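Local coordinates for protein exoribonuclease II, mitochondrial (Candida glabrata, PDB 6F3H) that degrades RNA in the 3'-to-5' direction in mitochondria, as the magnesium-dependent exoribonuclease of the mtEXO RNA degradosome, at residues A405-D410 with T460-D465; V631-N636 with M700-D705; A432-E437 with K473-R478; V581-D586 with T751-K756. The protein carries 1 engineered substitution. All blocks are in the same frame, centred on the assembly; numbering follows the deposited sequence.

Contact 1 of 4, residues A405-D410 with T460-D465. Engineered in segment 405-410: N409 (natural residue Asp). With MG (magnesium ion), chain E; nucleotides of chain C.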
# COMPACT_ATOMS: atom_id res chain seq x y z
N ALA A 405 -10.87 9.04 -16.10
CA ALA A 405 -9.54 9.27 -15.55
C ALA A 405 -9.45 10.65 -14.92
O ALA A 405 -10.22 11.56 -15.26
CB ALA A 405 -8.47 9.13 -16.62
N HIS A 406 -8.53 10.79 -13.96
CA HIS A 406 -8.39 12.02 -13.20
C HIS A 406 -7.13 12.79 -13.55
O HIS A 406 -7.19 13.94 -13.99
CB HIS A 406 -8.38 11.70 -11.71
CG HIS A 406 -9.63 11.04 -11.23
ND1 HIS A 406 -9.85 9.69 -11.40
CD2 HIS A 406 -10.72 11.54 -10.62
CE1 HIS A 406 -11.03 9.39 -10.89
NE2 HIS A 406 -11.58 10.49 -10.41
N GLU A 407 -5.97 12.17 -13.37
CA GLU A 407 -4.69 12.78 -13.64
C GLU A 407 -4.11 12.13 -14.88
O GLU A 407 -4.01 10.90 -14.95
CB GLU A 407 -3.72 12.62 -12.47
CG GLU A 407 -4.14 13.29 -11.18
CD GLU A 407 -4.36 12.30 -10.04
OE1 GLU A 407 -3.93 12.61 -8.90
OE2 GLU A 407 -4.93 11.22 -10.29
N ILE A 408 -3.72 12.96 -15.83
CA ILE A 408 -3.06 12.51 -17.05
C ILE A 408 -1.59 12.82 -16.87
O ILE A 408 -1.20 13.99 -16.97
CB ILE A 408 -3.64 13.19 -18.29
CG1 ILE A 408 -5.14 13.41 -18.11
CG2 ILE A 408 -3.40 12.36 -19.54
CD1 ILE A 408 -5.94 12.13 -17.87
N ASN A 409 -0.76 11.79 -16.63
CA ASN A 409 0.65 11.95 -16.32
C ASN A 409 1.56 11.68 -17.51
O ASN A 409 2.72 12.08 -17.49
CB ASN A 409 1.09 10.94 -15.21
CG ASN A 409 0.62 11.30 -13.81
OD1 ASN A 409 1.19 12.16 -13.14
ND2 ASN A 409 -0.38 10.58 -13.32
N ASP A 410 1.03 11.08 -18.57
CA ASP A 410 1.82 10.43 -19.62
C ASP A 410 1.32 10.73 -21.03
O ASP A 410 0.11 10.76 -21.27
CB ASP A 410 1.76 8.92 -19.39
CG ASP A 410 0.31 8.38 -19.42
OD1 ASP A 410 -0.62 9.15 -19.08
OD2 ASP A 410 0.07 7.18 -19.68
N THR A 460 -1.76 9.51 -4.43
CA THR A 460 -3.17 9.77 -4.55
C THR A 460 -3.88 8.53 -4.06
O THR A 460 -3.35 7.42 -4.17
CB THR A 460 -3.56 10.12 -5.98
OG1 THR A 460 -3.26 11.50 -6.20
CG2 THR A 460 -5.00 9.97 -6.17
N THR A 461 -5.01 8.74 -3.39
CA THR A 461 -5.82 7.67 -2.81
C THR A 461 -6.97 7.34 -3.75
O THR A 461 -7.88 8.16 -3.94
CB THR A 461 -6.31 8.08 -1.43
OG1 THR A 461 -5.19 8.37 -0.59
CG2 THR A 461 -7.07 6.96 -0.83
N TYR A 462 -6.92 6.17 -4.36
CA TYR A 462 -7.91 5.73 -5.34
C TYR A 462 -8.72 4.60 -4.72
O TYR A 462 -8.18 3.52 -4.46
CB TYR A 462 -7.24 5.26 -6.63
CG TYR A 462 -6.46 6.31 -7.43
CD1 TYR A 462 -7.11 7.32 -8.12
CD2 TYR A 462 -5.07 6.27 -7.51
CE1 TYR A 462 -6.40 8.27 -8.85
CE2 TYR A 462 -4.36 7.21 -8.22
CZ TYR A 462 -5.02 8.21 -8.90
OH TYR A 462 -4.30 9.15 -9.62
N LEU A 463 -10.01 4.85 -4.48
CA LEU A 463 -10.92 3.86 -3.92
C LEU A 463 -12.23 3.79 -4.70
O LEU A 463 -12.69 4.80 -5.23
CB LEU A 463 -11.24 4.19 -2.47
CG LEU A 463 -10.12 3.96 -1.48
CD1 LEU A 463 -10.53 4.64 -0.22
CD2 LEU A 463 -9.95 2.48 -1.22
N PRO A 464 -12.87 2.61 -4.76
CA PRO A 464 -14.16 2.51 -5.47
C PRO A 464 -15.16 3.55 -5.03
O PRO A 464 -16.05 3.92 -5.80
CB PRO A 464 -14.66 1.10 -5.09
CG PRO A 464 -13.45 0.36 -4.77
CD PRO A 464 -12.51 1.34 -4.12
N ASP A 465 -15.04 4.00 -3.79
CA ASP A 465 -15.92 5.01 -3.26
C ASP A 465 -15.53 6.40 -3.71
O ASP A 465 -16.39 7.23 -4.00
CB ASP A 465 -15.93 4.94 -1.73
CG ASP A 465 -16.37 3.57 -1.21
OD1 ASP A 465 -15.58 2.62 -1.41
OD2 ASP A 465 -17.47 3.45 -0.61
MG MG E . -2.58 8.01 -19.10
P C C 6 -1.71 7.81 -15.33
OP1 C C 6 -1.72 9.13 -15.98
OP2 C C 6 -0.60 7.41 -14.45
O5' C C 6 -3.08 7.76 -14.55
C5' C C 6 -4.29 7.88 -15.28
C4' C C 6 -5.50 7.54 -14.43
O4' C C 6 -5.56 6.12 -14.13
C3' C C 6 -5.57 8.17 -13.06
O3' C C 6 -5.91 9.54 -13.08
C2' C C 6 -6.63 7.32 -12.41
O2' C C 6 -7.87 7.63 -13.00
C1' C C 6 -6.23 5.94 -12.91
N1 C C 6 -5.35 5.22 -11.94
C2 C C 6 -5.98 4.51 -10.88
O2 C C 6 -7.21 4.48 -10.82
N3 C C 6 -5.30 3.85 -9.93
C4 C C 6 -3.98 3.88 -9.99
N4 C C 6 -3.34 3.20 -9.04
C5 C C 6 -3.30 4.58 -11.04
C6 C C 6 -4.00 5.24 -11.97
P A C 5 2.26 3.77 -15.07
OP1 A C 5 3.12 4.92 -15.44
OP2 A C 5 2.25 3.31 -13.66
O5' A C 5 0.78 4.18 -15.45
C5' A C 5 0.49 4.58 -16.77
C4' A C 5 -0.99 4.55 -17.06
O4' A C 5 -1.49 3.20 -16.96
C3' A C 5 -1.87 5.35 -16.12
O3' A C 5 -1.91 6.72 -16.46
C2' A C 5 -3.21 4.67 -16.30
O2' A C 5 -3.81 5.06 -17.53
C1' A C 5 -2.78 3.21 -16.41
N9 A C 5 -2.68 2.63 -15.09
C8 A C 5 -1.59 2.52 -14.26
N7 A C 5 -1.87 1.98 -13.09
C5 A C 5 -3.23 1.75 -13.19
C6 A C 5 -4.14 1.19 -12.30
N6 A C 5 -3.80 0.75 -11.09
N1 A C 5 -5.43 1.11 -12.73
C2 A C 5 -5.76 1.56 -13.95
N3 A C 5 -4.99 2.11 -14.89
C4 A C 5 -3.74 2.16 -14.41
O HOH W 1 -1.43 6.84 -20.17
O HOH W 2 -1.54 9.54 -19.79
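E407 reaches across to Y462 and T460, and these three side chains hold most of the 146 Å² buried here. The E407 chain leaves with CG anti to the carbonyl carbon (chi1 -63°) and then bends at chi2, which carries its carboxylate to both partners. T460 OG1 donates to E407 OE1 at 3.0 Å, and OE1 accepts on its syn lone pair; the same hydroxyl takes the backbone N-H of M470. E407 OE2 lies at the edge of the Y462 ring, in its plane, with the carboxylate turned 68° from the ring. Its modelled approach to the phenol oxygen is too close to be trusted, so the nature of that pairing stays doubtful. T460 CG2 lies over one face of Y462, displaced toward the rim, and the cytosine of nucleotide C6 of chain C lies over the opposite one, its C2 standing 3.8 Å above the ring centre. O3' of C6 accepts from E407 N (2.6 Å) and H406 N (3.0 Å) and donates to E407 O, consistent with a 3'-terminal hydroxyl. N409, an engineered residue replacing Asp, donates its backbone N-H to OP1 of C6 at 2.9 Å. D410 OD1 binds magnesium at 2.3 Å, and D401 OD2 is a second protein ligand. A tyrosine face against the 3'-terminal base, next to an acidic metal-binding loop, is consistent with the catalytic centre of RNB (RNase II-type) exoribonucleases.

Contact 2 of 4, residues V631-N636 with M700-D705. With nucleotides of chain C.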
# COMPACT_ATOMS: atom_id res chain seq x y z
N VAL A 631 14.38 7.52 -5.63
CA VAL A 631 13.52 6.53 -4.99
C VAL A 631 13.27 5.41 -5.98
O VAL A 631 12.51 5.58 -6.93
CB VAL A 631 12.20 7.15 -4.55
CG1 VAL A 631 11.41 6.14 -3.77
CG2 VAL A 631 12.46 8.42 -3.78
N TYR A 632 13.82 4.25 -5.71
CA TYR A 632 13.66 3.13 -6.61
C TYR A 632 12.52 2.26 -6.12
O TYR A 632 12.04 2.42 -5.01
CB TYR A 632 14.96 2.31 -6.70
CG TYR A 632 16.16 3.14 -7.08
CD1 TYR A 632 16.70 4.06 -6.20
CD2 TYR A 632 16.74 3.02 -8.35
CE1 TYR A 632 17.79 4.84 -6.55
CE2 TYR A 632 17.84 3.81 -8.71
CZ TYR A 632 18.36 4.72 -7.80
OH TYR A 632 19.46 5.51 -8.12
N ARG A 633 12.10 1.34 -6.98
CA ARG A 633 11.10 0.35 -6.61
C ARG A 633 11.74 -1.00 -6.89
O ARG A 633 12.15 -1.26 -8.03
CB ARG A 633 9.82 0.52 -7.42
CG ARG A 633 8.97 -0.75 -7.40
CD ARG A 633 7.63 -0.59 -8.08
NE ARG A 633 7.11 0.76 -7.91
CZ ARG A 633 6.07 1.22 -8.59
NH1 ARG A 633 5.48 0.44 -9.49
NH2 ARG A 633 5.66 2.48 -8.39
N CYS A 634 11.81 -1.86 -5.88
CA CYS A 634 12.62 -3.06 -5.91
C CYS A 634 11.76 -4.26 -5.60
O CYS A 634 10.63 -4.13 -5.13
CB CYS A 634 13.79 -2.99 -4.92
SG CYS A 634 14.50 -1.35 -4.79
N TYR A 635 12.30 -5.43 -5.89
CA TYR A 635 11.61 -6.67 -5.58
C TYR A 635 12.69 -7.73 -5.40
O TYR A 635 13.47 -7.96 -6.33
CB TYR A 635 10.63 -7.06 -6.69
CG TYR A 635 9.91 -8.37 -6.44
CD1 TYR A 635 10.58 -9.57 -6.57
CD2 TYR A 635 8.57 -8.41 -6.08
CE1 TYR A 635 9.96 -10.78 -6.32
CE2 TYR A 635 7.94 -9.63 -5.82
CZ TYR A 635 8.65 -10.81 -5.95
OH TYR A 635 8.10 -12.05 -5.72
N ASN A 636 12.70 -8.37 -4.23
CA ASN A 636 13.74 -9.33 -3.89
C ASN A 636 13.33 -10.75 -4.18
O ASN A 636 14.16 -11.56 -4.60
CB ASN A 636 14.09 -9.29 -2.40
CG ASN A 636 14.84 -8.07 -2.01
OD1 ASN A 636 15.28 -7.30 -2.86
ND2 ASN A 636 15.01 -7.88 -0.70
N MSE A 700 2.19 12.93 -10.42
CA MSE A 700 1.07 13.63 -9.76
C MSE A 700 0.28 12.76 -8.83
O MSE A 700 -0.70 13.20 -8.23
CB MSE A 700 0.06 14.17 -10.75
CG MSE A 700 0.53 15.27 -11.65
SE MSE A 700 -0.75 15.47 -13.14
CE MSE A 700 -2.06 16.65 -12.33
N ARG A 701 0.67 11.50 -8.78
CA ARG A 701 -0.09 10.51 -8.05
C ARG A 701 0.80 9.54 -7.32
O ARG A 701 0.28 8.67 -6.62
CB ARG A 701 -1.03 9.76 -9.00
CG ARG A 701 -0.32 8.87 -10.00
CD ARG A 701 -1.32 8.06 -10.81
NE ARG A 701 -0.68 7.24 -11.83
CZ ARG A 701 -0.26 5.99 -11.64
NH1 ARG A 701 -0.42 5.41 -10.46
NH2 ARG A 701 0.32 5.32 -12.62
N ARG A 702 2.12 9.66 -7.45
CA ARG A 702 3.10 8.90 -6.69
C ARG A 702 4.19 9.85 -6.23
O ARG A 702 4.87 10.47 -7.06
CB ARG A 702 3.72 7.78 -7.52
CG ARG A 702 2.79 6.72 -7.97
CD ARG A 702 3.60 5.51 -8.35
NE ARG A 702 4.30 5.77 -9.59
CZ ARG A 702 4.18 5.03 -10.68
NH1 ARG A 702 3.39 3.97 -10.68
NH2 ARG A 702 4.89 5.34 -11.76
N GLY A 703 4.39 9.94 -4.91
CA GLY A 703 5.45 10.71 -4.30
C GLY A 703 6.86 10.32 -4.72
O GLY A 703 7.69 11.21 -4.92
N PRO A 704 7.17 9.02 -4.84
CA PRO A 704 8.48 8.66 -5.40
C PRO A 704 8.74 9.31 -6.75
O PRO A 704 9.81 9.89 -6.96
CB PRO A 704 8.41 7.15 -5.52
CG PRO A 704 7.28 6.73 -4.73
CD PRO A 704 6.39 7.85 -4.44
N ASP A 705 7.78 9.23 -7.68
CA ASP A 705 7.99 9.87 -8.97
C ASP A 705 8.15 11.36 -8.77
O ASP A 705 9.08 11.97 -9.30
CB ASP A 705 6.83 9.58 -9.92
CG ASP A 705 6.57 8.12 -10.05
OD1 ASP A 705 6.61 7.45 -9.01
OD2 ASP A 705 6.32 7.64 -11.16
P C C 6 -1.71 7.81 -15.33
OP1 C C 6 -1.72 9.13 -15.98
OP2 C C 6 -0.60 7.41 -14.45
O5' C C 6 -3.08 7.76 -14.55
C5' C C 6 -4.29 7.88 -15.28
C4' C C 6 -5.50 7.54 -14.43
O4' C C 6 -5.56 6.12 -14.13
C3' C C 6 -5.57 8.17 -13.06
O3' C C 6 -5.91 9.54 -13.08
C2' C C 6 -6.63 7.32 -12.41
O2' C C 6 -7.87 7.63 -13.00
C1' C C 6 -6.23 5.94 -12.91
N1 C C 6 -5.35 5.22 -11.94
C2 C C 6 -5.98 4.51 -10.88
O2 C C 6 -7.21 4.48 -10.82
N3 C C 6 -5.30 3.85 -9.93
C4 C C 6 -3.98 3.88 -9.99
N4 C C 6 -3.34 3.20 -9.04
C5 C C 6 -3.30 4.58 -11.04
C6 C C 6 -4.00 5.24 -11.97
P A C 5 2.26 3.77 -15.07
OP1 A C 5 3.12 4.92 -15.44
OP2 A C 5 2.25 3.31 -13.66
O5' A C 5 0.78 4.18 -15.45
C5' A C 5 0.49 4.58 -16.77
C4' A C 5 -0.99 4.55 -17.06
O4' A C 5 -1.49 3.20 -16.96
C3' A C 5 -1.87 5.35 -16.12
O3' A C 5 -1.91 6.72 -16.46
C2' A C 5 -3.21 4.67 -16.30
O2' A C 5 -3.81 5.06 -17.53
C1' A C 5 -2.78 3.21 -16.41
N9 A C 5 -2.68 2.63 -15.09
C8 A C 5 -1.59 2.52 -14.26
N7 A C 5 -1.87 1.98 -13.09
C5 A C 5 -3.23 1.75 -13.19
C6 A C 5 -4.14 1.19 -12.30
N6 A C 5 -3.80 0.75 -11.09
N1 A C 5 -5.43 1.11 -12.73
C2 A C 5 -5.76 1.56 -13.95
N3 A C 5 -4.99 2.11 -14.89
C4 A C 5 -3.74 2.16 -14.41
P U C 4 4.38 -0.42 -12.77
OP1 U C 4 5.44 0.60 -12.81
OP2 U C 4 3.53 -0.55 -11.57
O5' U C 4 3.43 -0.09 -13.96
C5' U C 4 3.92 -0.18 -15.28
C4' U C 4 2.82 0.12 -16.21
O4' U C 4 1.89 -0.99 -16.22
C3' U C 4 1.96 1.29 -15.80
O3' U C 4 2.56 2.54 -16.06
C2' U C 4 0.67 1.02 -16.55
O2' U C 4 0.81 1.34 -17.92
C1' U C 4 0.58 -0.50 -16.42
N1 U C 4 -0.27 -0.89 -15.27
C2 U C 4 -1.61 -1.03 -15.53
O2 U C 4 -2.09 -0.88 -16.64
N3 U C 4 -2.38 -1.38 -14.46
C4 U C 4 -1.94 -1.58 -13.17
O4 U C 4 -2.78 -1.89 -12.32
C5 U C 4 -0.53 -1.41 -12.97
C6 U C 4 0.24 -1.08 -14.00
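V631 against P704 and R633 against R702 make up the first shell, which joins strand 632-634 to the start of helix 703-716 in the RNB domain and faces the RNA backbone. The apolar half is simple: V631 CG1, anti to the backbone N (chi1 -174°), lies 3.6 Å from P704 CB. The polar half is a pair of guanidinium groups that meet at nearly a right angle, their planes 87° apart. R633 NH2 stands 3.3 Å above the plane of R702, displaced toward the rim of that group, while R702 CD sits at the edge of the R633 guanidinium. Phosphates of chain C explain why two arginines can gather here: R702 NH1 donates to OP2 of the adenosine nucleotide at position 5 at 3.3 Å, and R633 NH1 makes a weak bond to OP2 of U4. R701 extends the row by giving NE, at 2.6 Å, and NH2 to OP2 of C6, with C5 of that cytosine over one face of its guanidinium. The three side chains thus follow three successive phosphates, consistent with a track that feeds the strand toward the magnesium, about 11 Å from the R702 side chain.

Behind them, second-shell residues probably help set the orientation. Y678 takes a weak bond from R633 NH2, T695 OG1 bonds to D705 OD1, and S698 N to D705 OD2. R702 grips D705, in the first turn of the helix, side-on in a salt bridge with two nitrogens: R702 NE reaches D705 OD1 at 2.9 Å, from above the carboxylate plane, and R702 NH2 meets D705 OD2 at 2.8 Å within the guanidinium plane.

Contact 3 of 4, residues A432-E437 with K473-R478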
# COMPACT_ATOMS: atom_id res chain seq x y z
N ALA A 432 6.44 18.97 -10.81
CA ALA A 432 7.57 19.50 -10.06
C ALA A 432 7.80 20.98 -10.36
O ALA A 432 8.30 21.72 -9.51
CB ALA A 432 8.82 18.68 -10.35
N GLY A 433 7.41 21.44 -11.55
CA GLY A 433 7.67 22.82 -11.93
C GLY A 433 6.89 23.86 -11.16
O GLY A 433 7.34 25.00 -11.04
N LEU A 434 5.72 23.51 -10.62
CA LEU A 434 4.87 24.55 -10.03
C LEU A 434 5.36 25.03 -8.67
O LEU A 434 4.70 25.89 -8.06
CB LEU A 434 3.42 24.07 -9.95
CG LEU A 434 2.86 23.58 -11.30
CD1 LEU A 434 2.93 22.12 -11.37
CD2 LEU A 434 1.42 23.98 -11.56
N PHE A 435 6.50 24.53 -8.20
CA PHE A 435 7.00 24.81 -6.87
C PHE A 435 8.38 25.47 -6.90
O PHE A 435 9.28 25.00 -7.61
CB PHE A 435 7.11 23.52 -6.06
CG PHE A 435 5.80 22.83 -5.87
CD1 PHE A 435 4.82 23.38 -5.06
CD2 PHE A 435 5.55 21.62 -6.49
CE1 PHE A 435 3.61 22.74 -4.88
CE2 PHE A 435 4.33 20.98 -6.30
CZ PHE A 435 3.37 21.55 -5.51
N PRO A 436 8.59 26.49 -6.08
CA PRO A 436 9.91 27.12 -5.99
C PRO A 436 11.04 26.15 -5.74
O PRO A 436 12.19 26.42 -6.12
CB PRO A 436 9.74 28.11 -4.83
CG PRO A 436 8.29 28.50 -4.93
CD PRO A 436 7.57 27.24 -5.32
N GLU A 437 10.76 25.01 -5.13
CA GLU A 437 11.83 24.07 -4.83
C GLU A 437 12.45 23.47 -6.08
O GLU A 437 13.53 22.89 -5.99
CB GLU A 437 11.33 22.94 -3.94
CG GLU A 437 11.27 23.29 -2.44
CD GLU A 437 10.00 24.02 -2.02
OE1 GLU A 437 9.88 24.38 -0.82
OE2 GLU A 437 9.14 24.29 -2.89
N LYS A 473 -6.44 20.58 -6.58
CA LYS A 473 -7.13 20.60 -7.86
C LYS A 473 -6.49 21.61 -8.79
O LYS A 473 -6.29 21.33 -9.97
CB LYS A 473 -8.61 20.94 -7.70
N SER A 474 -6.16 22.79 -8.27
CA SER A 474 -5.60 23.84 -9.11
C SER A 474 -4.34 23.38 -9.82
O SER A 474 -4.19 23.55 -11.03
CB SER A 474 -5.31 25.07 -8.27
OG SER A 474 -4.18 24.84 -7.47
N PHE A 475 -3.42 22.78 -9.07
CA PHE A 475 -2.18 22.31 -9.66
C PHE A 475 -2.42 21.18 -10.65
O PHE A 475 -1.63 20.99 -11.58
CB PHE A 475 -1.25 21.80 -8.55
CG PHE A 475 -0.70 22.89 -7.67
CD1 PHE A 475 -1.54 23.81 -7.07
CD2 PHE A 475 0.65 22.94 -7.39
CE1 PHE A 475 -1.04 24.79 -6.25
CE2 PHE A 475 1.16 23.92 -6.57
CZ PHE A 475 0.32 24.85 -6.00
N CYS A 476 -3.50 20.42 -10.47
CA CYS A 476 -3.76 19.31 -11.36
C CYS A 476 -4.24 19.79 -12.73
O CYS A 476 -3.83 19.25 -13.76
CB CYS A 476 -4.78 18.34 -10.74
SG CYS A 476 -4.20 17.31 -9.33
N ASN A 477 -5.11 20.79 -12.74
CA ASN A 477 -5.59 21.35 -14.00
C ASN A 477 -4.45 21.90 -14.82
O ASN A 477 -4.41 21.72 -16.04
CB ASN A 477 -6.62 22.42 -13.69
CG ASN A 477 -7.97 21.84 -13.41
OD1 ASN A 477 -8.33 20.79 -13.96
ND2 ASN A 477 -8.73 22.47 -12.51
N ARG A 478 -3.51 22.59 -14.16
CA ARG A 478 -2.40 23.19 -14.88
C ARG A 478 -1.45 22.14 -15.40
O ARG A 478 -1.06 22.16 -16.57
CB ARG A 478 -1.63 24.17 -14.00
CG ARG A 478 -0.31 24.50 -14.63
CD ARG A 478 0.21 25.88 -14.31
NE ARG A 478 1.37 26.15 -15.16
CZ ARG A 478 1.59 27.30 -15.80
NH1 ARG A 478 0.73 28.30 -15.71
NH2 ARG A 478 2.69 27.43 -16.56
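The F435 and F475 rings lie near parallel but slid apart: their planes differ by 30° and their centroids are 5.2 Å apart, so the overlap is slight. Within the RNB domain this pair seats the short helix 473-479 against the 3-10 turn that follows strand 421-429. F435 CE1 and CZ come up against F475 CE2 obliquely, with CE1 of F435 3.2 Å from CE2 of F475. At the edge of the F475 ring, in its plane, lies OG of the neighbouring S474, whose hydroxyl bonds to the A379 carbonyl. V450 of helix 449-456 touches both aromatic side chains.

F475 starts off directly toward the turn, whereas F435 starts out neither toward nor away from the helix, and the end of its ring comes nearer.

L434 completes the apolar patch from the turn. Its CB rests 3.9 Å from F475 CD2, and P381 from a preceding loop touches both of these side chains. One helical turn beyond F475, R478 brings its aliphatic portion into the same packing: with CG anti to the backbone N (chi1 166°) and the chain extended to NE, the methylenes run past the leucine while the guanidinium continues to a salt bridge with E489. L434 CD2 is the methyl that meets this arm, 3.6 Å from R478 CG and equally far from R478 CD.

Contact 4 of 4, residues V581-D586 with T751-K756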
# COMPACT_ATOMS: atom_id res chain seq x y z
N VAL A 581 -14.03 -3.82 -8.72
CA VAL A 581 -15.20 -3.16 -8.19
C VAL A 581 -15.30 -1.74 -8.72
O VAL A 581 -14.33 -0.97 -8.67
CB VAL A 581 -15.17 -3.16 -6.65
CG1 VAL A 581 -16.36 -2.39 -6.09
CG2 VAL A 581 -15.17 -4.57 -6.16
N SER A 582 -16.47 -1.41 -9.22
CA SER A 582 -16.84 -0.06 -9.60
C SER A 582 -18.19 0.23 -8.98
O SER A 582 -19.09 -0.62 -9.03
CB SER A 582 -16.92 0.07 -11.11
OG SER A 582 -17.64 1.24 -11.45
N LEU A 583 -18.35 1.41 -8.42
CA LEU A 583 -19.66 1.75 -7.92
C LEU A 583 -20.42 2.42 -9.03
O LEU A 583 -19.87 3.21 -9.79
CB LEU A 583 -19.61 2.66 -6.71
CG LEU A 583 -19.04 1.94 -5.52
CD1 LEU A 583 -19.28 2.77 -4.27
CD2 LEU A 583 -19.72 0.59 -5.42
N SER A 584 -21.68 2.10 -9.12
CA SER A 584 -22.60 2.79 -9.99
C SER A 584 -23.53 3.60 -9.12
O SER A 584 -23.63 3.37 -7.91
CB SER A 584 -23.40 1.80 -10.84
OG SER A 584 -22.56 0.78 -11.36
N PRO A 585 -24.21 4.58 -9.68
CA PRO A 585 -25.02 5.47 -8.83
C PRO A 585 -26.47 5.02 -8.78
O PRO A 585 -26.85 4.05 -9.44
CB PRO A 585 -24.87 6.84 -9.52
CG PRO A 585 -23.76 6.65 -10.55
CD PRO A 585 -23.87 5.23 -10.95
N ASP A 586 -27.29 5.72 -8.01
CA ASP A 586 -28.63 5.26 -7.71
C ASP A 586 -29.69 6.28 -8.09
O ASP A 586 -29.40 7.43 -8.45
CB ASP A 586 -28.76 4.89 -6.22
CG ASP A 586 -28.75 6.10 -5.27
OD1 ASP A 586 -28.50 7.25 -5.70
OD2 ASP A 586 -28.96 5.88 -4.06
N THR A 751 -13.37 -5.42 -1.02
CA THR A 751 -13.96 -6.56 -0.33
C THR A 751 -15.33 -6.23 0.24
O THR A 751 -16.29 -7.00 0.08
CB THR A 751 -13.05 -7.03 0.77
OG1 THR A 751 -11.78 -7.32 0.19
CG2 THR A 751 -13.60 -8.25 1.34
N TYR A 752 -15.44 -5.10 0.95
CA TYR A 752 -16.73 -4.74 1.52
C TYR A 752 -17.78 -4.77 0.45
O TYR A 752 -18.86 -5.34 0.64
CB TYR A 752 -16.66 -3.36 2.17
CG TYR A 752 -18.00 -2.71 2.49
CD1 TYR A 752 -18.84 -3.22 3.48
CD2 TYR A 752 -18.41 -1.56 1.84
CE1 TYR A 752 -20.06 -2.61 3.79
CE2 TYR A 752 -19.63 -0.94 2.15
CZ TYR A 752 -20.44 -1.46 3.11
OH TYR A 752 -21.61 -0.77 3.32
N TRP A 753 -17.46 -4.23 -0.73
CA TRP A 753 -18.42 -4.13 -1.82
C TRP A 753 -18.61 -5.45 -2.55
O TRP A 753 -19.73 -5.78 -2.95
CB TRP A 753 -18.01 -3.03 -2.79
CG TRP A 753 -18.12 -1.65 -2.22
CD1 TRP A 753 -17.09 -0.82 -1.92
CD2 TRP A 753 -19.32 -0.94 -1.87
NE1 TRP A 753 -17.57 0.37 -1.43
CE2 TRP A 753 -18.93 0.32 -1.38
CE3 TRP A 753 -20.68 -1.24 -1.93
CZ2 TRP A 753 -19.84 1.27 -0.94
CZ3 TRP A 753 -21.59 -0.29 -1.50
CH2 TRP A 753 -21.17 0.95 -1.01
N THR A 754 -17.54 -6.21 -2.79
CA THR A 754 -17.72 -7.56 -3.31
C THR A 754 -18.74 -8.30 -2.48
O THR A 754 -19.71 -8.85 -3.01
CB THR A 754 -16.41 -8.32 -3.27
OG1 THR A 754 -15.41 -7.58 -3.97
CG2 THR A 754 -16.57 -9.67 -3.92
N LEU A 755 -18.56 -8.29 -1.15
CA LEU A 755 -19.42 -9.07 -0.26
C LEU A 755 -20.83 -8.49 -0.19
O LEU A 755 -21.81 -9.24 -0.24
CB LEU A 755 -18.82 -9.13 1.14
CG LEU A 755 -17.44 -9.77 1.31
CD1 LEU A 755 -17.16 -10.00 2.78
CD2 LEU A 755 -17.30 -11.05 0.55
N LYS A 756 -20.95 -7.16 -0.09
CA LYS A 756 -22.27 -6.53 -0.02
C LYS A 756 -23.11 -6.90 -1.23
O LYS A 756 -24.34 -7.00 -1.14
CB LYS A 756 -22.12 -5.01 0.09
CG LYS A 756 -23.36 -4.21 0.52
CD LYS A 756 -23.00 -2.88 1.25
CE LYS A 756 -24.25 -2.01 1.59
NZ LYS A 756 -24.03 -0.50 1.56
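W753 and T754 of the long helix 725-761 meet V581 and L583 of strand 580-584, burying 194 Å² in all. Along the helix, Y752 comes first. It does not reach the strand, but its CD2 sits 3.7 Å above the W753 ring system, over its centre, and so backs the face turned away from the strand.

W753 follows and carries the largest share of the contact. Its indole is thus flanked on both faces, because L583 lies over the other one, and its NE1 is hydrogen-bonded to D465 OD1. The two methyls of L583 divide that surface: CD2 stands 4.1 Å from the centroid of the six-membered ring and 17° off its normal, a CH-pi contact, while CD1 is 3.7 Å from W753 CZ2. Nearer the backbone of W753, V581 CG1 packs against W753 CB at 3.7 Å.

The unit formed is a helix laid over a two-stranded antiparallel sheet, 580-584 with 593-597. The segment axes approach to 9.0 Å at a crossing angle of 69°, and the alternate strand residues V581 and L583 are the ones whose side chains start out toward the helix.

T754 comes next and closes the contact at its V581 end, placing OG1 3.7 Å from V581 CG2; that hydroxyl is bonded to the S750 carbonyl one turn earlier. Further on, K756 extends its chain alongside Y752, NZ donating to Y752 OH at 3.0 Å.

Following the chain, contact 1 opens first, at 405-410. Contact 3 opens at 432-437 inside its loop but closes at 473-478, beyond 460-465, so the two cross. Contact 4 then opens at 581-586 and closes at 751-756 around contact 2 (631-636 with 700-705), which is nested within it. Contacts 1, 2 and 3 all join parts of the RNB domain, whereas contact 4 ties that domain to the long helix 725-761. Direct touches link them: N409 OD1 of contact 1 meets M700 N of contact 2 at 3.0 Å, D465 OD1 of contact 1 meets W753 NE1 of contact 4 at 3.0 Å, and the selenomethionine M700 packs on C476 of contact 3.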